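Hypothetical protein (Nostoc punctiforme, PDB 2INB) probably acts with XisF and XisI in site-specific recombination of cyanobacterial nitrogen-fixation genes, and belongs to the XisH family of the PDDEXK nuclease-like clan. Local coordinates at residues 19-24 against 54-59; 59-64 against 70-75; 103-108 against 125-130. All blocks are in the same frame, centred on the assembly; numbering follows the deposited sequence.

All three contacts are built on one six-stranded mixed sheet and follow one another along the chain. Contact 1 lies toward the sheet edge formed by strand 22-25, and strand 54-60 leads from it to contact 2, where the chain goes on to helix 69-88; their segments overlap at Glu-59. Contact 3 joins helix 102-106 to strand 125-129. The centres of contacts 1 and 2 are about 20 Å apart, on opposite sides of the chain's centre; those of contacts 2 and 3 are about 11 Å apart. Tyr-128 OH and Lys-61 O, 2.7 Å apart and probably hydrogen-bonded, tie contact 3 to contact 2. Contacts 2 and 3 join the sheet to helices, consistent with a PDDEXK-type fold.

Contact 1. Residues 19-24 against 54-59; sequences DGWQIT and EKIAVE
Trp-21 and Ile-56 meet although strand 47-51 lies between strand 22-25, which Trp-21 precedes, and strand 54-60, which carries Ile-56: their side chains bridge segments whose closest CA atoms, those of Trp-21 and Lys-55, are 9.3 Å apart. The setting is the antiparallel three-stranded part of the mixed sheet, preceded by helix 7-18, as in the alpha-beta core of PDDEXK-type folds. Gly-20, with positive phi, is C' of a Schellman motif in which Trp-21 N bonds Leu-16 O and Gly-20 N bonds Glu-17 O; the chain then enters strand 22-25.

The indole lies across Ile-56 at about a right angle. Chi1 of Ile-56, 65°, directs CG1 and the CD1 beyond it to the indole face, where CD1 sits 3.8 Å from the centroid of the six-membered ring and 15° off the normal, a CH-pi contact. Ile-56 CG2, anti to the carbonyl carbon, meets Trp-21 CZ3 and CH2, both at 3.8 Å. Leu-16 of helix 7-18 packs on both side chains.

The closest approach is from Glu-54 O to Trp-21 CZ3, 3.6 Å. The extended Glu-54 side chain also brings its CD to 3.7 Å from Trp-21 CH2, the carboxylate turned 67° from the ring plane. No hydrogen bond crosses between the segments: Glu-54 OE2 bonds instead to a bound glycerol, probably from the crystallisation liquor, and Asp-19 O is bonded by Arg-51. At the indole edge, in the ring plane, Asp-19 CB approaches Trp-21 CD1 to 3.7 Å.

Contact 2. Residues 59-64 against 70-75; sequences EVKSFL and ISEFHT
Lys-61 NZ is gripped by two side chains of helix 69-88, Gln-79 through OE1 and Glu-72 through OE2. The Glu-72 bond is a salt bridge of 3.0 Å from NZ to OE2, met on the syn side and 24° out of the carboxylate plane. Glu-72 was modelled in two conformations, so this bridge, of one of them, is doubtful. Lys-61 bends at chi2 (-67°) to cross the glutamate at about a right angle, with Lys-61 CD also close to Glu-72 OE2 (3.2 Å).

The segments lie at the end of strand 54-60 and the start of helix 69-88, the first two elements of a beta-alpha-beta crossover completed by strand 94-101. Glu-59 and Lys-61 are spaced as in the E-x-K part of the PDDEXK motif, consistent with the family.

Beyond the strand, an ST turn is closed by Leu-64 N donating to Ser-62 OG at 3.1 Å. Phe-63 lays one ring face against the helix: in the same conformer, Glu-72 CG stands over the ring centre, 4.0 Å from the centroid. Phe-63 CE2 reaches Phe-73 CB at 4.1 Å, and Phe-109 meets Phe-63 edge-to-face. On the same helix, Thr-75 OG1 is hydrogen-bonded to Thr-75 OG1 of the second subunit.

Contact 3. Residues 103-108 against 125-130; sequences TTYKTF and MLIYDV
Tyr-105 lays one face of its ring on Ile-127, joining the short helix 102-106 to strand 125-129 of the central sheet. The tyrosine holds CG anti to its own N (chi1 178°), which carries the ring off the helix toward the strand. Ile-127 meets it at about a right angle. With chi1 at -48°, its CG1 branch stands beside the backbone N and is placed over the ring, 4.1 Å from the centroid and 18° off the normal, offset toward the rim; this is a CH-pi contact. Beyond it, Ile-127 CD1 comes to Tyr-105 CD1 at 3.5 Å, the tightest approach of the contact. The other branch, CG2, on the same side of the ring, packs against Tyr-105 CB at 3.7 Å.

Met-125, deposited as selenomethionine and modelled in two conformations, adds a looser touch in the one described: its CE lies 4.4 Å from Tyr-105 CE1. Ile-139 of the neighbouring strand 134-139 touches both Tyr-105 and Met-125. The next residue after Ile-127, Tyr-128, packs against helix 7-18.

Just beyond Lys-106, Thr-107 OG1 donates to Thr-103 O at 2.8 Å. No hydrogen bond links the two segments; the contact between them therefore probably rests on dispersion and shape fit between the Tyr-105 face and the Ile-127 carbons.

Contact 1. Residues 19-24 against 54-59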
loop_
_atom_site.group_PDB
_atom_site.type_symbol
_atom_site.label_atom_id
_atom_site.label_comp_id
_atom_site.label_asym_id
_atom_site.label_seq_id
_atom_site.Cartn_x
_atom_site.Cartn_y
_atom_site.Cartn_z
ATOM N N ASP A 19 23.104 -6.744 16.729
ATOM C CA ASP A 19 22.853 -5.521 17.511
ATOM C C ASP A 19 22.169 -5.893 18.864
ATOM O O ASP A 19 21.650 -5.021 19.548
ATOM C CB ASP A 19 21.997 -4.514 16.718
ATOM C CG ASP A 19 22.834 -3.561 15.810
ATOM O OD1 ASP A 19 23.995 -3.900 15.488
ATOM O OD2 ASP A 19 22.262 -2.512 15.469
ATOM N N GLY A 20 22.126 -7.170 19.181
ATOM C CA GLY A 20 21.630 -7.631 20.459
ATOM C C GLY A 20 20.148 -7.749 20.608
ATOM O O GLY A 20 19.640 -7.877 21.737
ATOM N N TRP A 21 19.451 -7.791 19.472
ATOM C CA TRP A 21 17.984 -8.067 19.489
ATOM C C TRP A 21 17.718 -9.560 19.591
ATOM O O TRP A 21 18.411 -10.389 18.978
ATOM C CB TRP A 21 17.298 -7.469 18.240
ATOM C CG TRP A 21 17.409 -5.973 18.147
ATOM C CD1 TRP A 21 18.483 -5.216 17.667
ATOM C CD2 TRP A 21 16.440 -5.012 18.636
ATOM N NE1 TRP A 21 18.199 -3.869 17.818
ATOM C CE2 TRP A 21 16.978 -3.722 18.413
ATOM C CE3 TRP A 21 15.166 -5.111 19.243
ATOM C CZ2 TRP A 21 16.279 -2.565 18.760
ATOM C CZ3 TRP A 21 14.505 -3.985 19.608
ATOM C CH2 TRP A 21 15.061 -2.717 19.376
ATOM N N GLN A 22 16.684 -9.876 20.360
ATOM C CA GLN A 22 16.151 -11.211 20.446
ATOM C C GLN A 22 14.972 -11.347 19.500
ATOM O O GLN A 22 14.018 -10.564 19.587
ATOM C CB GLN A 22 15.710 -11.492 21.876
ATOM C CG GLN A 22 15.441 -12.976 22.116
ATOM C CD GLN A 22 14.585 -13.257 23.360
ATOM O OE1 GLN A 22 14.523 -12.452 24.303
ATOM N NE2 GLN A 22 13.903 -14.387 23.345
ATOM N N ILE A 23 15.026 -12.322 18.585
ATOM C CA ILE A 23 13.880 -12.612 17.725
ATOM C C ILE A 23 12.915 -13.498 18.491
ATOM O O ILE A 23 13.310 -14.561 18.991
ATOM C CB ILE A 23 14.271 -13.278 16.380
ATOM C CG1 ILE A 23 15.526 -12.616 15.772
ATOM C CG2 ILE A 23 13.064 -13.406 15.397
ATOM C CD1 ILE A 23 15.367 -11.235 15.397
ATOM N N THR A 24 11.677 -13.023 18.635
ATOM C CA THR A 24 10.671 -13.751 19.435
ATOM C C THR A 24 9.564 -14.417 18.627
ATOM O O THR A 24 8.941 -15.395 19.106
ATOM C CB THR A 24 10.010 -12.850 20.454
ATOM O OG1 THR A 24 9.388 -11.766 19.770
ATOM C CG2 THR A 24 11.015 -12.312 21.457
ATOM N N GLU A 54 12.313 -3.120 24.934
ATOM C CA GLU A 54 11.887 -2.367 23.727
ATOM C C GLU A 54 11.437 -3.426 22.713
ATOM O O GLU A 54 12.219 -4.332 22.378
ATOM C CB GLU A 54 13.066 -1.559 23.171
ATOM C CG GLU A 54 12.674 -0.715 21.965
ATOM C CD GLU A 54 13.766 0.194 21.353
ATOM O OE1 GLU A 54 14.947 0.259 21.839
ATOM O OE2 GLU A 54 13.392 0.833 20.325
ATOM N N LYS A 55 10.197 -3.333 22.241
ATOM C CA LYS A 55 9.627 -4.292 21.314
ATOM C C LYS A 55 9.503 -3.653 19.921
ATOM O O LYS A 55 9.012 -2.491 19.787
ATOM C CB LYS A 55 8.221 -4.718 21.820
ATOM C CG LYS A 55 8.318 -5.532 23.101
ATOM C CD LYS A 55 6.954 -5.961 23.624
ATOM C CE LYS A 55 7.132 -6.944 24.791
ATOM N N ILE A 56 9.853 -4.416 18.906
ATOM C CA ILE A 56 9.668 -3.960 17.535
ATOM C C ILE A 56 9.089 -5.061 16.644
ATOM O O ILE A 56 9.103 -6.271 16.985
ATOM C CB ILE A 56 11.012 -3.471 16.887
ATOM C CG1 ILE A 56 12.003 -4.652 16.748
ATOM C CG2 ILE A 56 11.647 -2.350 17.762
ATOM C CD1 ILE A 56 13.362 -4.271 16.039
ATOM N N ALA A 57 8.592 -4.624 15.485
ATOM C CA ALA A 57 8.196 -5.519 14.405
ATOM C C ALA A 57 8.850 -5.014 13.147
ATOM O O ALA A 57 8.983 -3.819 12.971
ATOM C CB ALA A 57 6.636 -5.547 14.198
ATOM N N VAL A 58 9.286 -5.952 12.314
ATOM C CA VAL A 58 10.041 -5.594 11.096
ATOM C C VAL A 58 9.444 -6.247 9.863
ATOM O O VAL A 58 9.376 -7.470 9.777
ATOM C CB VAL A 58 11.570 -5.950 11.217
ATOM C CG1 VAL A 58 12.308 -5.436 9.937
ATOM C CG2 VAL A 58 12.167 -5.333 12.502
ATOM N N GLU A 59 9.025 -5.396 8.917
ATOM C CA GLU A 59 8.546 -5.791 7.582
ATOM C C GLU A 59 9.746 -5.802 6.659
ATOM O O GLU A 59 10.293 -4.732 6.354
ATOM C CB GLU A 59 7.502 -4.738 7.128
ATOM C CG GLU A 59 7.118 -4.852 5.694
ATOM C CD GLU A 59 6.221 -3.728 5.213
ATOM O OE1 GLU A 59 5.725 -2.962 6.071
ATOM O OE2 GLU A 59 6.058 -3.626 3.944
#

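Contact 2. Residues 59-64 against 70-75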
loop_
_atom_site.group_PDB
_atom_site.type_symbol
_atom_site.label_atom_id
_atom_site.label_comp_id
_atom_site.label_asym_id
_atom_site.label_seq_id
_atom_site.Cartn_x
_atom_site.Cartn_y
_atom_site.Cartn_z
ATOM N N GLU A 59 9.025 -5.396 8.917
ATOM C CA GLU A 59 8.546 -5.791 7.582
ATOM C C GLU A 59 9.746 -5.802 6.659
ATOM O O GLU A 59 10.293 -4.732 6.354
ATOM C CB GLU A 59 7.502 -4.738 7.128
ATOM C CG GLU A 59 7.118 -4.852 5.694
ATOM C CD GLU A 59 6.221 -3.728 5.213
ATOM O OE1 GLU A 59 5.725 -2.962 6.071
ATOM O OE2 GLU A 59 6.058 -3.626 3.944
ATOM N N VAL A 60 10.193 -6.985 6.259
ATOM C CA VAL A 60 11.427 -7.111 5.451
ATOM C C VAL A 60 11.100 -7.066 3.990
ATOM O O VAL A 60 10.296 -7.870 3.509
ATOM C CB VAL A 60 12.180 -8.395 5.767
ATOM C CG1 VAL A 60 13.445 -8.451 4.885
ATOM C CG2 VAL A 60 12.553 -8.426 7.260
ATOM N N LYS A 61 11.779 -6.165 3.271
ATOM C CA LYS A 61 11.711 -6.073 1.801
ATOM C C LYS A 61 13.135 -6.121 1.221
ATOM O O LYS A 61 14.116 -5.633 1.863
ATOM C CB LYS A 61 10.969 -4.804 1.373
ATOM C CG LYS A 61 9.513 -4.801 1.856
ATOM C CD LYS A 61 8.716 -5.884 1.141
ATOM C CE LYS A 61 7.257 -5.871 1.482
ATOM N NZ LYS A 61 6.480 -6.873 0.668
ATOM N N SER A 62 13.272 -6.800 0.090
ATOM C CA SER A 62 14.532 -6.863 -0.613
ATOM C C SER A 62 14.571 -5.882 -1.776
ATOM O O SER A 62 15.650 -5.524 -2.260
ATOM C CB SER A 62 14.725 -8.260 -1.165
ATOM O OG SER A 62 13.739 -8.493 -2.151
ATOM N N PHE A 63 13.381 -5.484 -2.237
ATOM C CA PHE A 63 13.206 -4.655 -3.429
ATOM C C PHE A 63 13.775 -5.339 -4.676
ATOM O O PHE A 63 14.245 -4.683 -5.602
ATOM C CB PHE A 63 13.678 -3.198 -3.195
ATOM C CG PHE A 63 12.636 -2.346 -2.517
ATOM C CD1 PHE A 63 12.446 -2.459 -1.156
ATOM C CD2 PHE A 63 11.791 -1.502 -3.259
ATOM C CE1 PHE A 63 11.448 -1.723 -0.490
ATOM C CE2 PHE A 63 10.802 -0.766 -2.618
ATOM C CZ PHE A 63 10.622 -0.880 -1.250
ATOM N N LEU A 64 13.695 -6.670 -4.670
ATOM C CA LEU A 64 13.848 -7.515 -5.854
ATOM C C LEU A 64 12.534 -8.320 -6.082
ATOM O O LEU A 64 12.470 -9.174 -6.970
ATOM C CB LEU A 64 15.002 -8.478 -5.632
ATOM C CG LEU A 64 16.383 -7.846 -5.382
ATOM N N ILE A 70 9.240 0.901 -7.845
ATOM C CA ILE A 70 7.986 1.610 -7.513
ATOM C C ILE A 70 6.836 0.631 -7.253
ATOM O O ILE A 70 6.025 0.806 -6.337
ATOM C CB ILE A 70 7.632 2.672 -8.577
ATOM C CG1 ILE A 70 6.411 3.477 -8.147
ATOM C CG2 ILE A 70 7.402 2.034 -9.977
ATOM C CD1 ILE A 70 6.552 4.181 -6.757
ATOM N N SER A 71 6.770 -0.428 -8.064
ATOM C CA SER A 71 5.722 -1.424 -7.865
ATOM C C SER A 71 5.867 -2.070 -6.511
ATOM O O SER A 71 4.877 -2.249 -5.779
ATOM C CB SER A 71 5.760 -2.526 -8.930
ATOM O OG SER A 71 4.695 -3.436 -8.698
ATOM N N GLU A 72 7.096 -2.421 -6.141
ATOM C CA GLU A 72 7.263 -3.025 -4.830
ATOM C C GLU A 72 6.902 -2.010 -3.770
ATOM O O GLU A 72 6.267 -2.369 -2.764
ATOM C CB GLU A 72 8.669 -3.587 -4.573
ATOM C CG GLU A 72 8.840 -4.166 -3.190
ATOM C CD GLU A 72 7.719 -5.136 -2.807
ATOM O OE1 GLU A 72 7.248 -5.897 -3.687
ATOM O OE2 GLU A 72 7.300 -5.140 -1.642
ATOM N N PHE A 73 7.271 -0.741 -3.987
ATOM C CA PHE A 73 7.024 0.285 -2.970
ATOM C C PHE A 73 5.523 0.396 -2.689
ATOM O O PHE A 73 5.115 0.574 -1.542
ATOM C CB PHE A 73 7.616 1.631 -3.357
ATOM C CG PHE A 73 7.403 2.700 -2.323
ATOM C CD1 PHE A 73 7.831 2.540 -1.016
ATOM C CD2 PHE A 73 6.796 3.895 -2.695
ATOM C CE1 PHE A 73 7.609 3.584 -0.091
ATOM C CE2 PHE A 73 6.585 4.929 -1.761
ATOM C CZ PHE A 73 7.029 4.765 -0.489
ATOM N N HIS A 74 4.693 0.315 -3.713
ATOM C CA HIS A 74 3.265 0.390 -3.461
ATOM C C HIS A 74 2.806 -0.683 -2.454
ATOM O O HIS A 74 2.097 -0.394 -1.476
ATOM C CB HIS A 74 2.433 0.152 -4.720
ATOM C CG HIS A 74 2.611 1.164 -5.788
ATOM N ND1 HIS A 74 2.600 2.515 -5.543
ATOM C CD2 HIS A 74 2.708 1.013 -7.136
ATOM C CE1 HIS A 74 2.739 3.158 -6.699
ATOM N NE2 HIS A 74 2.819 2.266 -7.679
ATOM N N THR A 75 3.216 -1.936 -2.699
ATOM C CA THR A 75 2.821 -3.041 -1.822
ATOM C C THR A 75 3.474 -2.888 -0.464
ATOM O O THR A 75 2.829 -3.097 0.562
ATOM C CB THR A 75 3.194 -4.374 -2.481
ATOM O OG1 THR A 75 2.434 -4.506 -3.703
ATOM C CG2 THR A 75 3.007 -5.605 -1.553
#

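Contact 3. Residues 103-108 against 125-130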
loop_
_atom_site.group_PDB
_atom_site.type_symbol
_atom_site.label_atom_id
_atom_site.label_comp_id
_atom_site.label_asym_id
_atom_site.label_seq_id
_atom_site.Cartn_x
_atom_site.Cartn_y
_atom_site.Cartn_z
ATOM N N THR A 103 21.549 -0.472 -0.556
ATOM C CA THR A 103 21.608 -0.114 -2.009
ATOM C C THR A 103 20.306 0.572 -2.431
ATOM O O THR A 103 20.313 1.585 -3.131
ATOM C CB THR A 103 21.889 -1.333 -2.895
ATOM O OG1 THR A 103 20.964 -2.383 -2.611
ATOM C CG2 THR A 103 23.320 -1.862 -2.643
ATOM N N THR A 104 19.179 0.036 -1.972
ATOM C CA THR A 104 17.863 0.626 -2.302
ATOM C C THR A 104 17.665 1.977 -1.598
ATOM O O THR A 104 17.147 2.941 -2.184
ATOM C CB THR A 104 16.756 -0.333 -1.852
ATOM O OG1 THR A 104 17.015 -1.626 -2.380
ATOM C CG2 THR A 104 15.339 0.170 -2.242
ATOM N N TYR A 105 18.124 2.053 -0.358
ATOM C CA TYR A 105 18.017 3.281 0.414
ATOM C C TYR A 105 18.781 4.407 -0.305
ATOM O O TYR A 105 18.303 5.536 -0.402
ATOM C CB TYR A 105 18.584 3.103 1.822
ATOM C CG TYR A 105 18.541 4.375 2.633
ATOM C CD1 TYR A 105 17.317 4.903 3.045
ATOM C CD2 TYR A 105 19.707 5.037 2.986
ATOM C CE1 TYR A 105 17.255 6.078 3.766
ATOM C CE2 TYR A 105 19.651 6.231 3.718
ATOM C CZ TYR A 105 18.420 6.723 4.090
ATOM O OH TYR A 105 18.363 7.908 4.791
ATOM N N LYS A 106 19.959 4.095 -0.799
ATOM C CA LYS A 106 20.822 5.120 -1.378
ATOM C C LYS A 106 20.402 5.516 -2.788
ATOM O O LYS A 106 20.934 6.501 -3.343
ATOM C CB LYS A 106 22.270 4.641 -1.435
ATOM C CG LYS A 106 22.943 4.540 -0.082
ATOM C CD LYS A 106 24.379 3.948 -0.223
ATOM C CE LYS A 106 25.352 4.931 -0.876
ATOM N N THR A 107 19.527 4.725 -3.418
ATOM C CA THR A 107 19.107 5.003 -4.804
ATOM C C THR A 107 17.641 5.388 -4.830
ATOM O O THR A 107 17.304 6.576 -4.773
ATOM C CB THR A 107 19.372 3.779 -5.721
ATOM O OG1 THR A 107 18.774 2.602 -5.171
ATOM C CG2 THR A 107 20.904 3.542 -5.877
ATOM N N PHE A 108 16.749 4.385 -4.818
ATOM C CA PHE A 108 15.294 4.650 -4.871
ATOM C C PHE A 108 14.799 5.622 -3.799
ATOM O O PHE A 108 14.079 6.576 -4.103
ATOM C CB PHE A 108 14.517 3.335 -4.777
ATOM C CG PHE A 108 13.021 3.488 -4.813
ATOM C CD1 PHE A 108 12.390 3.821 -6.014
ATOM C CD2 PHE A 108 12.240 3.247 -3.706
ATOM C CE1 PHE A 108 11.035 3.932 -6.083
ATOM C CE2 PHE A 108 10.875 3.384 -3.782
ATOM C CZ PHE A 108 10.285 3.736 -5.000
HETATM N N MSE A 125 12.041 3.179 9.227
HETATM C CA MSE A 125 12.786 2.208 8.422
HETATM C C MSE A 125 14.008 1.633 9.152
HETATM O O MSE A 125 14.580 2.259 10.052
HETATM C CB MSE A 125 13.195 2.815 7.078
HETATM C CG MSE A 125 12.001 3.165 6.209
HETATM SE SE MSE A 125 12.564 4.001 4.515
HETATM C CE MSE A 125 13.225 5.628 5.383
ATOM N N LEU A 126 14.355 0.417 8.768
ATOM C CA LEU A 126 15.575 -0.244 9.197
ATOM C C LEU A 126 16.418 -0.403 7.936
ATOM O O LEU A 126 16.025 -1.134 7.032
ATOM C CB LEU A 126 15.226 -1.570 9.850
ATOM C CG LEU A 126 16.369 -2.416 10.413
ATOM C CD1 LEU A 126 17.180 -1.558 11.397
ATOM C CD2 LEU A 126 15.835 -3.693 11.053
ATOM N N ILE A 127 17.529 0.325 7.845
ATOM C CA ILE A 127 18.379 0.202 6.688
ATOM C C ILE A 127 19.476 -0.808 7.003
ATOM O O ILE A 127 20.262 -0.608 7.955
ATOM C CB ILE A 127 19.002 1.523 6.276
ATOM C CG1 ILE A 127 17.934 2.635 6.227
ATOM C CG2 ILE A 127 19.710 1.352 4.925
ATOM C CD1 ILE A 127 16.733 2.316 5.366
ATOM N N TYR A 128 19.537 -1.871 6.199
ATOM C CA TYR A 128 20.498 -2.978 6.446
ATOM C C TYR A 128 21.438 -3.162 5.258
ATOM O O TYR A 128 21.045 -3.019 4.108
ATOM C CB TYR A 128 19.796 -4.288 6.766
ATOM C CG TYR A 128 18.901 -4.895 5.680
ATOM C CD1 TYR A 128 17.559 -4.486 5.542
ATOM C CD2 TYR A 128 19.329 -5.942 4.853
ATOM C CE1 TYR A 128 16.741 -5.043 4.578
ATOM C CE2 TYR A 128 18.495 -6.504 3.905
ATOM C CZ TYR A 128 17.214 -6.079 3.765
ATOM O OH TYR A 128 16.426 -6.706 2.833
ATOM N N ASP A 129 22.669 -3.509 5.574
ATOM C CA ASP A 129 23.649 -3.795 4.553
ATOM C C ASP A 129 23.634 -5.281 4.297
ATOM O O ASP A 129 23.823 -6.061 5.207
ATOM C CB ASP A 129 25.033 -3.313 4.992
ATOM C CG ASP A 129 26.073 -3.552 3.938
ATOM O OD1 ASP A 129 26.655 -4.636 3.897
ATOM O OD2 ASP A 129 26.264 -2.674 3.072
ATOM N N VAL A 130 23.347 -5.667 3.055
ATOM C CA VAL A 130 23.252 -7.078 2.700
ATOM C C VAL A 130 24.579 -7.844 2.757
ATOM O O VAL A 130 24.644 -8.919 3.352
ATOM C CB VAL A 130 22.575 -7.240 1.324
ATOM C CG1 VAL A 130 22.599 -8.704 0.892
ATOM C CG2 VAL A 130 21.115 -6.698 1.390
#